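Local structure of alpha-1,4-endofucoidanase (Mariniflexile fucanivorans, 6DLH) at residues 48-53 / 61-66; 70-75 / 395-400; 79-84 / 135-140; 129-134 / 217-222; 256-261 / 265-270. The protein hydrolyses alpha-1,4 linkages inside fucoidan chains, acting as a retaining endo-glycosidase of glycoside hydrolase family 107. One frame throughout, in Å; residues are numbered along the deposited sequence.

Contact 1: residues 48-53 / 61-66; sequences MLWLPE and EGIRID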
# COMPACT_ATOMS: atom_id res chain seq x y z
N MET A 48 -7.86 -1.17 11.70
CA MET A 48 -8.35 -1.65 10.41
C MET A 48 -7.15 -2.11 9.59
O MET A 48 -6.01 -1.93 10.01
CB MET A 48 -9.11 -0.54 9.66
CG MET A 48 -10.15 0.17 10.51
SD MET A 48 -11.07 1.44 9.61
CE MET A 48 -12.26 0.47 8.69
N LEU A 49 -7.42 -2.70 8.42
CA LEU A 49 -6.36 -3.23 7.58
C LEU A 49 -6.54 -2.73 6.15
O LEU A 49 -7.62 -2.88 5.58
CB LEU A 49 -6.38 -4.76 7.62
CG LEU A 49 -5.35 -5.43 6.70
CD1 LEU A 49 -3.93 -5.12 7.17
CD2 LEU A 49 -5.55 -6.94 6.62
N TRP A 50 -5.46 -2.19 5.58
CA TRP A 50 -5.45 -1.71 4.20
C TRP A 50 -4.29 -2.35 3.45
O TRP A 50 -3.12 -2.00 3.66
CB TRP A 50 -5.41 -0.18 4.17
CG TRP A 50 -5.70 0.44 2.85
CD1 TRP A 50 -6.93 0.73 2.32
CD2 TRP A 50 -4.74 0.89 1.87
NE1 TRP A 50 -6.80 1.33 1.10
CE2 TRP A 50 -5.47 1.43 0.79
CE3 TRP A 50 -3.34 0.88 1.81
CZ2 TRP A 50 -4.84 1.97 -0.33
CZ3 TRP A 50 -2.72 1.41 0.70
CH2 TRP A 50 -3.46 1.94 -0.36
N LEU A 51 -4.62 -3.33 2.60
CA LEU A 51 -3.59 -4.19 2.04
C LEU A 51 -3.86 -4.43 0.56
O LEU A 51 -4.68 -5.28 0.19
CB LEU A 51 -3.52 -5.49 2.86
CG LEU A 51 -2.51 -6.55 2.40
CD1 LEU A 51 -1.10 -6.00 2.38
CD2 LEU A 51 -2.58 -7.79 3.29
N PRO A 52 -3.20 -3.67 -0.34
CA PRO A 52 -3.21 -3.99 -1.77
C PRO A 52 -2.35 -5.22 -2.05
O PRO A 52 -1.48 -5.58 -1.25
CB PRO A 52 -2.61 -2.75 -2.45
CG PRO A 52 -2.58 -1.69 -1.36
CD PRO A 52 -2.46 -2.44 -0.04
N GLU A 53 -2.60 -5.85 -3.20
CA GLU A 53 -1.89 -7.06 -3.56
C GLU A 53 -1.14 -6.87 -4.88
O GLU A 53 -1.46 -5.97 -5.66
CB GLU A 53 -2.87 -8.23 -3.65
CG GLU A 53 -3.43 -8.63 -2.29
CD GLU A 53 -4.40 -9.79 -2.34
OE1 GLU A 53 -4.27 -10.63 -3.25
OE2 GLU A 53 -5.29 -9.86 -1.46
N GLU A 61 3.74 1.90 -7.26
CA GLU A 61 4.06 3.30 -7.47
C GLU A 61 2.78 4.10 -7.68
O GLU A 61 1.95 3.74 -8.52
CB GLU A 61 5.02 3.43 -8.65
CG GLU A 61 6.46 3.09 -8.28
CD GLU A 61 7.34 2.61 -9.43
OE1 GLU A 61 6.80 2.35 -10.53
OE2 GLU A 61 8.55 2.49 -9.20
N GLY A 62 2.62 5.17 -6.89
CA GLY A 62 1.53 6.12 -7.09
C GLY A 62 0.24 5.75 -6.36
O GLY A 62 -0.74 6.49 -6.45
N ILE A 63 0.23 4.62 -5.65
CA ILE A 63 -0.97 4.14 -4.98
C ILE A 63 -1.16 4.95 -3.71
O ILE A 63 -0.18 5.27 -3.04
CB ILE A 63 -0.90 2.61 -4.74
CG1 ILE A 63 -0.93 1.83 -6.06
CG2 ILE A 63 -1.97 2.14 -3.76
CD1 ILE A 63 -2.14 2.12 -6.94
N ARG A 64 -2.42 5.28 -3.40
CA ARG A 64 -2.73 6.21 -2.32
C ARG A 64 -3.85 5.66 -1.45
O ARG A 64 -4.73 4.96 -1.95
CB ARG A 64 -3.07 7.59 -2.91
CG ARG A 64 -1.93 8.24 -3.69
CD ARG A 64 -0.79 8.57 -2.75
NE ARG A 64 0.31 9.31 -3.35
CZ ARG A 64 1.48 8.78 -3.67
NH1 ARG A 64 1.70 7.49 -3.51
NH2 ARG A 64 2.44 9.55 -4.16
N ILE A 65 -3.84 6.01 -0.16
CA ILE A 65 -4.84 5.54 0.79
C ILE A 65 -5.98 6.56 0.94
O ILE A 65 -6.90 6.33 1.72
CB ILE A 65 -4.18 5.19 2.14
CG1 ILE A 65 -5.10 4.30 2.99
CG2 ILE A 65 -3.76 6.46 2.89
CD1 ILE A 65 -4.45 3.71 4.23
N ASP A 66 -5.92 7.67 0.19
CA ASP A 66 -6.78 8.83 0.41
C ASP A 66 -8.27 8.53 0.20
O ASP A 66 -9.11 9.05 0.93
CB ASP A 66 -6.31 10.06 -0.37
CG ASP A 66 -4.95 10.53 0.10
OD1 ASP A 66 -3.96 9.84 -0.23
OD2 ASP A 66 -4.89 11.54 0.83
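Trp50 and Ile65 are brought together by two extended first torsions: chi1 of -167° carries the indole of Trp50 opposite its own amide nitrogen and out toward residues 61-66, while chi1 of -162° sends the CG1 arm of Ile65 onto the face of that ring. CG1 of Ile65 stands 3.6 Å from the centroid of the five-membered ring, 13° off the normal, a CH-pi contact. The two side chains run antiparallel alongside each other, and CD1 of Ile65 carries on to lie 3.7 Å from Trp50 CD2. On the opposite face, CD of Pro52 sits toward the rim, so the flat indole is held between aliphatic groups that suit both its faces. Ile63 comes from the edge instead, its CG2 3.7 Å from Trp50 CH2. Beside it, Arg64 NH1 bonds to Ile63 O at 2.9 Å from above the carbonyl plane, and the guanidinium also forms a salt bridge with Asp127. Trp50 NE1 bonds to Leu395 O. Replacing Trp50 with an alanine would probably leave a gap between Ile65 and Pro52 and the Leu395 carbonyl without its indole donor. Around the contact, Leu83 of the neighbouring strand 80-84 touches both Trp50 and Ile65, Trp133 of helix 129-139 meets the indole edge-to-face, and Phe68 of helix 66-71 lies against it as well.

Contact 2: residues 70-75 / 395-400; sequences TQIKDI and LTLQPY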
# COMPACT_ATOMS: atom_id res chain seq x y z
N THR A 70 -11.24 8.98 2.92
CA THR A 70 -12.46 9.73 2.64
C THR A 70 -13.67 8.90 3.05
O THR A 70 -14.57 9.40 3.73
CB THR A 70 -12.58 10.14 1.16
OG1 THR A 70 -11.56 11.13 0.97
CG2 THR A 70 -13.93 10.71 0.79
N GLN A 71 -13.68 7.63 2.64
CA GLN A 71 -14.78 6.72 2.91
C GLN A 71 -15.03 6.56 4.41
O GLN A 71 -16.18 6.35 4.81
CB GLN A 71 -14.55 5.37 2.24
CG GLN A 71 -15.76 4.45 2.25
CD GLN A 71 -15.40 3.04 1.85
OE1 GLN A 71 -14.30 2.56 2.13
NE2 GLN A 71 -16.33 2.35 1.20
N ILE A 72 -13.99 6.66 5.24
CA ILE A 72 -14.15 6.34 6.66
C ILE A 72 -14.17 7.61 7.51
O ILE A 72 -13.97 7.55 8.73
CB ILE A 72 -13.11 5.31 7.14
CG1 ILE A 72 -11.67 5.85 7.07
CG2 ILE A 72 -13.26 3.99 6.38
CD1 ILE A 72 -10.73 5.19 8.05
N LYS A 73 -14.46 8.76 6.87
CA LYS A 73 -14.47 10.05 7.54
C LYS A 73 -15.37 10.02 8.77
O LYS A 73 -15.05 10.63 9.78
CB LYS A 73 -14.98 11.15 6.60
CG LYS A 73 -13.90 11.96 5.88
CD LYS A 73 -14.49 12.94 4.87
CE LYS A 73 -14.97 14.23 5.50
NZ LYS A 73 -13.84 15.13 5.83
N ASP A 74 -16.49 9.30 8.67
CA ASP A 74 -17.53 9.31 9.69
C ASP A 74 -17.20 8.34 10.84
O ASP A 74 -17.93 8.29 11.82
CB ASP A 74 -18.90 9.05 9.07
CG ASP A 74 -20.06 9.51 9.94
OD1 ASP A 74 -19.87 10.45 10.72
OD2 ASP A 74 -21.14 8.91 9.83
N ILE A 75 -16.09 7.60 10.73
CA ILE A 75 -15.69 6.68 11.79
C ILE A 75 -14.75 7.39 12.77
O ILE A 75 -13.58 7.59 12.48
CB ILE A 75 -15.06 5.39 11.22
CG1 ILE A 75 -15.96 4.76 10.14
CG2 ILE A 75 -14.79 4.42 12.36
CD1 ILE A 75 -15.37 3.54 9.46
N LEU A 395 -9.66 0.21 -3.84
CA LEU A 395 -8.99 0.11 -2.55
C LEU A 395 -9.79 0.85 -1.49
O LEU A 395 -9.24 1.60 -0.69
CB LEU A 395 -7.55 0.63 -2.69
CG LEU A 395 -6.68 -0.11 -3.71
CD1 LEU A 395 -5.30 0.53 -3.77
CD2 LEU A 395 -6.54 -1.58 -3.35
N THR A 396 -11.11 0.62 -1.50
CA THR A 396 -12.01 1.11 -0.47
C THR A 396 -12.78 -0.09 0.09
O THR A 396 -12.74 -1.16 -0.51
CB THR A 396 -12.92 2.22 -1.02
OG1 THR A 396 -13.60 1.69 -2.16
CG2 THR A 396 -12.17 3.48 -1.40
N LEU A 397 -13.47 0.11 1.23
CA LEU A 397 -14.13 -0.97 1.95
C LEU A 397 -15.30 -1.51 1.13
O LEU A 397 -16.01 -0.76 0.46
CB LEU A 397 -14.67 -0.45 3.29
CG LEU A 397 -13.66 -0.05 4.36
CD1 LEU A 397 -14.38 0.54 5.56
CD2 LEU A 397 -12.79 -1.23 4.79
N GLN A 398 -15.48 -2.83 1.22
CA GLN A 398 -16.77 -3.45 0.95
C GLN A 398 -17.85 -2.69 1.72
O GLN A 398 -17.69 -2.39 2.91
CB GLN A 398 -16.77 -4.91 1.41
CG GLN A 398 -16.01 -5.84 0.47
CD GLN A 398 -16.76 -6.13 -0.80
OE1 GLN A 398 -17.88 -5.64 -1.02
NE2 GLN A 398 -16.17 -6.95 -1.66
N PRO A 399 -18.99 -2.35 1.07
CA PRO A 399 -20.07 -1.64 1.74
C PRO A 399 -20.45 -2.26 3.08
O PRO A 399 -20.72 -1.53 4.03
CB PRO A 399 -21.21 -1.73 0.71
CG PRO A 399 -20.48 -1.73 -0.62
CD PRO A 399 -19.27 -2.60 -0.35
N TYR A 400 -20.44 -3.60 3.18
CA TYR A 400 -20.86 -4.23 4.43
C TYR A 400 -19.87 -3.94 5.56
O TYR A 400 -20.27 -3.81 6.72
CB TYR A 400 -21.13 -5.74 4.29
CG TYR A 400 -19.91 -6.61 4.19
CD1 TYR A 400 -19.16 -6.93 5.32
CD2 TYR A 400 -19.49 -7.10 2.97
CE1 TYR A 400 -18.01 -7.70 5.23
CE2 TYR A 400 -18.36 -7.89 2.86
CZ TYR A 400 -17.63 -8.20 3.99
OH TYR A 400 -16.53 -8.99 3.87
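The side-chain amide of Gln71 grips the backbone of Leu397 with two hydrogen bonds. Leu397 N donates to Gln71 OE1 at 2.7 Å, lying in the carbonyl plane on a lone pair, and Gln71 NE2 donates to Leu397 O at 3.2 Å along a nearly straight line, with an N-H...O angle of 172°. Both polar groups of one residue are thus satisfied by one amide, much as a neighbouring strand would do it, and the pair of bonds fixes which way round the amide is turned. Glutamine suits the place because it carries a donor and an acceptor on a long arm, here extended beyond CG, with chi1 of -169° directing it across to 395-400. The bond to Leu397 N brings Leu397 CB to within 3.2 Å of Gln71 OE1, and Thr396 CB lies 3.5 Å from that oxygen. If a leucine stood in place of Gln71, the N-H and C=O of Leu397 would probably both lose their mates. Next to the amide, Ile72 CG2 touches Leu397 CD1 at 3.7 Å, the two side chains lying roughly perpendicular, and both residues also rest on Met48 of strand 46-49. Further out, Ile72 opens a type I beta turn closed by the bond from Ile75 N to Ile72 O, at 2.9 Å, while Gln398 is the N-cap of helix 399-415. The arrangement joins helix 66-71 to the start of helix 399-415 in what is probably the catalytic part, consistent with the (beta/alpha) barrel architecture of the related family 29 fucosidases.

Contact 3: residues 79-84 / 135-140; sequences DYVQLP and KALRAA. With CA (calcium ion), chain H.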
# COMPACT_ATOMS: atom_id res chain seq x y z
N ASP A 79 -8.69 3.90 15.72
CA ASP A 79 -7.46 4.37 16.34
C ASP A 79 -6.28 4.22 15.38
O ASP A 79 -5.37 5.05 15.39
CB ASP A 79 -7.24 3.67 17.68
CG ASP A 79 -8.34 3.97 18.69
OD1 ASP A 79 -8.47 5.15 19.08
OD2 ASP A 79 -9.07 3.03 19.06
N TYR A 80 -6.29 3.17 14.55
CA TYR A 80 -5.11 2.88 13.74
C TYR A 80 -5.47 2.01 12.54
O TYR A 80 -6.55 1.41 12.49
CB TYR A 80 -4.00 2.27 14.61
CG TYR A 80 -4.26 0.86 15.11
CD1 TYR A 80 -5.05 0.62 16.23
CD2 TYR A 80 -3.70 -0.23 14.46
CE1 TYR A 80 -5.28 -0.68 16.68
CE2 TYR A 80 -3.91 -1.53 14.90
CZ TYR A 80 -4.71 -1.75 16.01
OH TYR A 80 -4.93 -3.03 16.43
N VAL A 81 -4.55 1.97 11.57
CA VAL A 81 -4.66 1.15 10.37
C VAL A 81 -3.34 0.40 10.18
O VAL A 81 -2.27 0.98 10.34
CB VAL A 81 -4.98 2.03 9.15
CG1 VAL A 81 -5.01 1.21 7.85
CG2 VAL A 81 -6.27 2.82 9.32
N GLN A 82 -3.44 -0.89 9.83
CA GLN A 82 -2.30 -1.72 9.47
C GLN A 82 -2.02 -1.60 7.98
O GLN A 82 -2.93 -1.71 7.16
CB GLN A 82 -2.52 -3.19 9.87
CG GLN A 82 -1.36 -4.10 9.49
CD GLN A 82 -1.55 -5.56 9.88
OE1 GLN A 82 -1.37 -6.45 9.05
NE2 GLN A 82 -1.90 -5.80 11.13
N LEU A 83 -0.74 -1.36 7.65
CA LEU A 83 -0.25 -1.23 6.29
C LEU A 83 0.82 -2.29 6.04
O LEU A 83 1.52 -2.69 6.96
CB LEU A 83 0.38 0.15 6.11
CG LEU A 83 -0.53 1.35 6.37
CD1 LEU A 83 0.32 2.62 6.49
CD2 LEU A 83 -1.57 1.50 5.26
N PRO A 84 1.01 -2.77 4.79
CA PRO A 84 2.15 -3.62 4.50
C PRO A 84 3.41 -2.75 4.51
O PRO A 84 3.33 -1.57 4.19
CB PRO A 84 1.88 -4.07 3.06
CG PRO A 84 1.04 -2.95 2.48
CD PRO A 84 0.16 -2.49 3.62
N LYS A 135 1.70 9.50 6.23
CA LYS A 135 1.43 10.91 6.51
C LYS A 135 -0.07 11.20 6.42
O LYS A 135 -0.60 11.97 7.21
CB LYS A 135 2.26 11.83 5.61
CG LYS A 135 3.72 11.95 6.00
CD LYS A 135 4.59 12.69 4.99
CE LYS A 135 4.59 14.18 5.21
NZ LYS A 135 5.72 14.83 4.50
N ALA A 136 -0.75 10.56 5.47
CA ALA A 136 -2.19 10.68 5.33
C ALA A 136 -2.90 10.15 6.59
O ALA A 136 -3.88 10.73 7.05
CB ALA A 136 -2.66 9.97 4.08
N LEU A 137 -2.36 9.07 7.17
CA LEU A 137 -2.95 8.50 8.37
C LEU A 137 -2.73 9.43 9.56
O LEU A 137 -3.64 9.63 10.36
CB LEU A 137 -2.35 7.11 8.62
CG LEU A 137 -2.93 5.98 7.77
CD1 LEU A 137 -2.10 4.71 7.92
CD2 LEU A 137 -4.38 5.72 8.13
N ARG A 138 -1.52 9.99 9.65
CA ARG A 138 -1.19 10.96 10.68
C ARG A 138 -2.15 12.14 10.57
O ARG A 138 -2.76 12.54 11.56
CB ARG A 138 0.26 11.44 10.54
CG ARG A 138 0.63 12.62 11.44
CD ARG A 138 0.50 12.34 12.93
NE ARG A 138 1.36 11.25 13.39
CZ ARG A 138 2.62 11.38 13.79
NH1 ARG A 138 3.16 12.58 13.90
NH2 ARG A 138 3.34 10.31 14.05
N ALA A 139 -2.30 12.68 9.36
CA ALA A 139 -3.11 13.88 9.18
C ALA A 139 -4.56 13.56 9.54
O ALA A 139 -5.30 14.45 9.96
CB ALA A 139 -2.97 14.42 7.78
N ALA A 140 -4.94 12.28 9.41
CA ALA A 140 -6.31 11.83 9.61
C ALA A 140 -6.54 11.48 11.08
O ALA A 140 -7.64 11.08 11.46
CB ALA A 140 -6.62 10.67 8.70
CA CA H . -10.62 4.63 19.94
O HOH W 1 -11.71 2.52 20.50
O HOH W 2 -12.85 5.11 21.18
O HOH W 3 -10.59 6.99 19.89
O HOH W 4 -9.60 4.36 21.97
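With CG anti to its carbonyl carbon (chi1 -79°), Leu137 directs its forked end at two residues of strand 80-84, one methyl for each. Its CD1 meets CD1 of Leu83 at 3.5 Å, the two side chains pointing at each other tip to tip. The other branch, CD2, lies 3.7 Å from CG2 of Val81, and here one side chain stands almost square to the other. Val81 and Leu83 both point from the strand toward the helix, so a branched leucine suits the place: it spans both neighbours with a single residue, while the shorter, beta-branched valine fits where the helix comes near.

Earlier in the same segment, and apart from this leucine packing, Asp79 holds a calcium ion with both carboxylate oxygens, OD1 and OD2 each 2.4 Å from the metal. Four waters and the carbonyl of Thr77 complete seven oxygen ligands. The carboxylate has second-shell support, since OD1 also accepts from Gln426 NE2 and OD2 from the backbone N of Leu46.

Strand 80-84 runs between the parallel strands 46-49 and 143-149, and helix 129-139 connects it to the latter in a beta-alpha-beta crossover. Leu69 of helix 66-71 and Thr144 of strand 143-149 also touch Leu137.

Contact 4: residues 129-134 / 217-222; sequences PLLSWL and GDLIDA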
# COMPACT_ATOMS: atom_id res chain seq x y z
N PRO A 129 5.28 5.16 -1.75
CA PRO A 129 3.87 5.04 -1.37
C PRO A 129 3.63 4.95 0.13
O PRO A 129 2.68 5.55 0.65
CB PRO A 129 3.41 3.75 -2.06
CG PRO A 129 4.42 3.53 -3.17
CD PRO A 129 5.73 4.08 -2.65
N LEU A 130 4.50 4.23 0.85
CA LEU A 130 4.33 4.04 2.28
C LEU A 130 4.36 5.38 3.02
O LEU A 130 3.52 5.62 3.88
CB LEU A 130 5.40 3.07 2.80
CG LEU A 130 5.26 2.66 4.27
CD1 LEU A 130 3.89 2.06 4.55
CD2 LEU A 130 6.36 1.69 4.66
N LEU A 131 5.33 6.24 2.68
CA LEU A 131 5.44 7.54 3.34
C LEU A 131 4.17 8.34 3.11
O LEU A 131 3.72 9.08 3.99
CB LEU A 131 6.66 8.30 2.81
CG LEU A 131 6.88 9.69 3.40
CD1 LEU A 131 7.03 9.64 4.91
CD2 LEU A 131 8.08 10.39 2.77
N SER A 132 3.60 8.20 1.90
CA SER A 132 2.34 8.84 1.57
C SER A 132 1.26 8.40 2.57
O SER A 132 0.66 9.23 3.25
CB SER A 132 1.97 8.55 0.14
OG SER A 132 0.79 9.24 -0.22
N TRP A 133 1.06 7.07 2.66
CA TRP A 133 0.03 6.48 3.50
C TRP A 133 0.26 6.87 4.96
O TRP A 133 -0.69 7.26 5.66
CB TRP A 133 -0.01 4.96 3.34
CG TRP A 133 0.05 4.45 1.93
CD1 TRP A 133 -0.34 5.09 0.79
CD2 TRP A 133 0.49 3.14 1.52
NE1 TRP A 133 -0.15 4.28 -0.30
CE2 TRP A 133 0.37 3.08 0.11
CE3 TRP A 133 0.99 2.02 2.20
CZ2 TRP A 133 0.72 1.94 -0.61
CZ3 TRP A 133 1.35 0.90 1.48
CH2 TRP A 133 1.21 0.87 0.09
N LEU A 134 1.52 6.81 5.40
CA LEU A 134 1.88 7.12 6.78
C LEU A 134 1.46 8.54 7.14
O LEU A 134 0.92 8.77 8.23
CB LEU A 134 3.39 6.91 6.97
CG LEU A 134 3.90 5.46 7.03
CD1 LEU A 134 5.42 5.44 7.06
CD2 LEU A 134 3.34 4.72 8.24
N GLY A 217 10.57 6.97 11.51
CA GLY A 217 10.50 7.51 12.85
C GLY A 217 9.15 7.20 13.51
O GLY A 217 8.66 6.07 13.43
N ASP A 218 8.55 8.22 14.13
CA ASP A 218 7.35 8.03 14.93
C ASP A 218 6.10 8.01 14.05
O ASP A 218 4.98 8.10 14.56
CB ASP A 218 7.28 9.07 16.06
CG ASP A 218 6.96 10.47 15.57
OD1 ASP A 218 6.71 10.63 14.35
OD2 ASP A 218 6.96 11.40 16.42
N LEU A 219 6.28 7.90 12.73
CA LEU A 219 5.16 7.75 11.82
C LEU A 219 4.64 6.31 11.88
O LEU A 219 3.57 6.01 11.35
CB LEU A 219 5.60 8.14 10.40
CG LEU A 219 5.83 9.63 10.14
CD1 LEU A 219 6.35 9.85 8.72
CD2 LEU A 219 4.57 10.45 10.36
N ILE A 220 5.42 5.44 12.55
CA ILE A 220 5.12 4.02 12.72
C ILE A 220 4.96 3.73 14.21
O ILE A 220 5.93 3.89 14.95
CB ILE A 220 6.25 3.17 12.10
CG1 ILE A 220 6.31 3.34 10.58
CG2 ILE A 220 6.10 1.71 12.51
CD1 ILE A 220 7.41 2.54 9.92
N ASP A 221 3.77 3.28 14.63
CA ASP A 221 3.53 3.06 16.05
C ASP A 221 3.75 1.60 16.44
O ASP A 221 4.00 1.31 17.61
CB ASP A 221 2.16 3.56 16.50
CG ASP A 221 1.95 5.04 16.26
OD1 ASP A 221 1.66 5.40 15.11
OD2 ASP A 221 2.09 5.82 17.22
N ALA A 222 3.62 0.68 15.47
CA ALA A 222 3.63 -0.75 15.77
C ALA A 222 4.13 -1.51 14.56
O ALA A 222 3.92 -1.08 13.43
CB ALA A 222 2.24 -1.21 16.15
O HOH W 5 1.74 7.86 10.62
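Helix 129-139, which packs against the parallel sheet, sets Leu131 and Leu134 on Leu219 and Ile220 in the loop that leads from helix 198-216 into strand 222-226. Leu131 stands at the border of the contact; with chi1 of 179° its end swings over to bring CD1 within 3.9 Å of Leu219 CD1, and the two side chains meet at a slant. One turn on, Leu134 points toward the loop. Its CD2 lies 3.4 Å from the carbonyl oxygen of Leu219 and 4.0 Å from CG1 of Ile220, so the same methyl covers both polar backbone and aliphatic side chain.

Between strands 143-149 and 222-226, neighbours in the sheet, the chain makes a crossover through helix 198-216, and this loop closes it. Leu134 and Ile220 both reach Ile146 of strand 143-149, which suits branched aliphatic residues on both partners, while Tyr216 of helix 198-216 touches Leu131 and Leu134.

A water joins the two backbones, donating to Leu134 O and to Leu219 O, at 2.7 Å each. Leu219 O accepts a second bond from Thr144 OG1, so two donors hold this carbonyl beside the leucine methyl.

Contact 5: residues 256-261 / 265-270; sequences DACHAG and AAIAFN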
# COMPACT_ATOMS: atom_id res chain seq x y z
N ASP A 256 15.13 -4.51 17.87
CA ASP A 256 16.12 -3.45 18.00
C ASP A 256 16.16 -2.59 16.74
O ASP A 256 16.29 -1.37 16.82
CB ASP A 256 17.52 -4.01 18.29
CG ASP A 256 17.73 -4.47 19.72
OD1 ASP A 256 17.16 -3.85 20.65
OD2 ASP A 256 18.49 -5.43 19.90
N ALA A 257 16.07 -3.24 15.57
CA ALA A 257 16.06 -2.54 14.29
C ALA A 257 14.89 -1.56 14.22
O ALA A 257 15.02 -0.50 13.62
CB ALA A 257 16.02 -3.55 13.17
N CYS A 258 13.75 -1.93 14.84
CA CYS A 258 12.56 -1.11 14.87
C CYS A 258 12.73 -0.01 15.91
O CYS A 258 12.29 1.13 15.71
CB CYS A 258 11.31 -1.94 15.20
SG CYS A 258 10.88 -3.18 13.95
N HIS A 259 13.36 -0.35 17.04
CA HIS A 259 13.46 0.57 18.16
C HIS A 259 14.54 1.62 17.90
O HIS A 259 14.55 2.67 18.55
CB HIS A 259 13.64 -0.17 19.48
CG HIS A 259 12.40 -0.84 19.97
ND1 HIS A 259 12.35 -2.20 20.25
CD2 HIS A 259 11.16 -0.36 20.23
CE1 HIS A 259 11.14 -2.51 20.67
NE2 HIS A 259 10.39 -1.40 20.66
N ALA A 260 15.43 1.34 16.94
CA ALA A 260 16.44 2.30 16.52
C ALA A 260 15.77 3.53 15.92
O ALA A 260 16.24 4.65 16.12
CB ALA A 260 17.41 1.65 15.55
N GLY A 261 14.66 3.31 15.20
CA GLY A 261 13.90 4.38 14.55
C GLY A 261 12.86 5.01 15.48
O GLY A 261 12.75 6.24 15.56
N ALA A 265 7.96 2.15 19.50
CA ALA A 265 7.25 1.27 18.59
C ALA A 265 6.96 -0.06 19.28
O ALA A 265 7.85 -0.67 19.86
CB ALA A 265 8.05 1.09 17.32
N ALA A 266 5.69 -0.49 19.23
CA ALA A 266 5.24 -1.75 19.81
C ALA A 266 5.45 -2.89 18.81
O ALA A 266 5.15 -2.73 17.63
CB ALA A 266 3.80 -1.64 20.23
N ILE A 267 5.97 -4.03 19.30
CA ILE A 267 6.40 -5.12 18.43
C ILE A 267 5.57 -6.37 18.76
O ILE A 267 5.29 -6.63 19.93
CB ILE A 267 7.91 -5.43 18.59
CG1 ILE A 267 8.79 -4.17 18.69
CG2 ILE A 267 8.40 -6.40 17.53
CD1 ILE A 267 8.67 -3.21 17.52
N ALA A 268 5.22 -7.13 17.71
CA ALA A 268 4.54 -8.40 17.88
C ALA A 268 5.04 -9.40 16.84
O ALA A 268 5.18 -9.04 15.68
CB ALA A 268 3.04 -8.22 17.78
N PHE A 269 5.27 -10.65 17.28
CA PHE A 269 5.70 -11.73 16.41
C PHE A 269 4.62 -12.81 16.37
O PHE A 269 4.06 -13.17 17.40
CB PHE A 269 7.00 -12.34 16.94
CG PHE A 269 8.17 -11.39 16.94
CD1 PHE A 269 8.42 -10.56 18.02
CD2 PHE A 269 9.02 -11.31 15.84
CE1 PHE A 269 9.49 -9.68 18.01
CE2 PHE A 269 10.10 -10.44 15.83
CZ PHE A 269 10.33 -9.62 16.92
N ASN A 270 4.33 -13.33 15.17
CA ASN A 270 3.39 -14.42 15.04
C ASN A 270 4.09 -15.75 15.33
O ASN A 270 4.76 -16.30 14.45
CB ASN A 270 2.74 -14.48 13.65
CG ASN A 270 1.67 -15.54 13.56
OD1 ASN A 270 1.34 -16.20 14.55
ND2 ASN A 270 1.10 -15.71 12.37
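His259 and Ala265 mark the place where the two backbones come nearest, with their CA atoms 6.3 Å apart. Residues 256-261 come from helix 249-259, and after a short connection the chain is extended at Ala265 and enters strand 266-269. The ring of His259 spans the remaining distance: its NE2 donates to Ala265 O at 2.8 Å, from the ring edge and near the ring plane, but the N-H...O angle of 129° makes the bond weak. Histidine suits the spot because it combines a donor at the end of its ring with carbon atoms that can rest on apolar neighbours, and CE1 lies 3.5 Å from CG1 of Ile267.

Helix 249-259 forms the crossover of a beta-alpha-beta unit whose parallel strands, 222-226 and 266-269, lie side by side at one end of the sheet. Its inner surface is thus laid on both strands: Cys258 and Ile267 each touch Trp223 and Phe225.

Ile267 points from its strand toward the helix. Its chi1 of -42° sets CG1 beside the backbone nitrogen, and a second bend at chi2 (-57°) turns CD1 to within 3.7 Å of CB of Cys258. The small cysteine is consistent with this close approach of helix and strand, and the longer isoleucine arm also reaches the CE1 side of the histidine ring. Ala265 completes the seam with its methyl, which faces the helix 4.5 Å from His259 CD2.

In the fold
All five contacts lie in the parallel-sheet domain, probably the catalytic one, and contacts 1, 3 and 5 reach the sheet. Contacts 3 and 4 are closest, their centres about 7 Å apart, and share helix 129-139; along the chain their segments alternate. The centres of contacts 1 and 3 are about 10 Å apart, on adjacent strands 46-49 and 80-84, and contact 1 touches contact 2. Contact 5 sits at strand 266-269, its centre about 14 Å from that of contact 4, to which a backbone bond from Ala266 N to Asp221 O links it. Contact 2 spans 320 residues, so the loop between its segments includes contacts 3, 4 and 5. Together they tie successive strand-helix units into one barrel-like body.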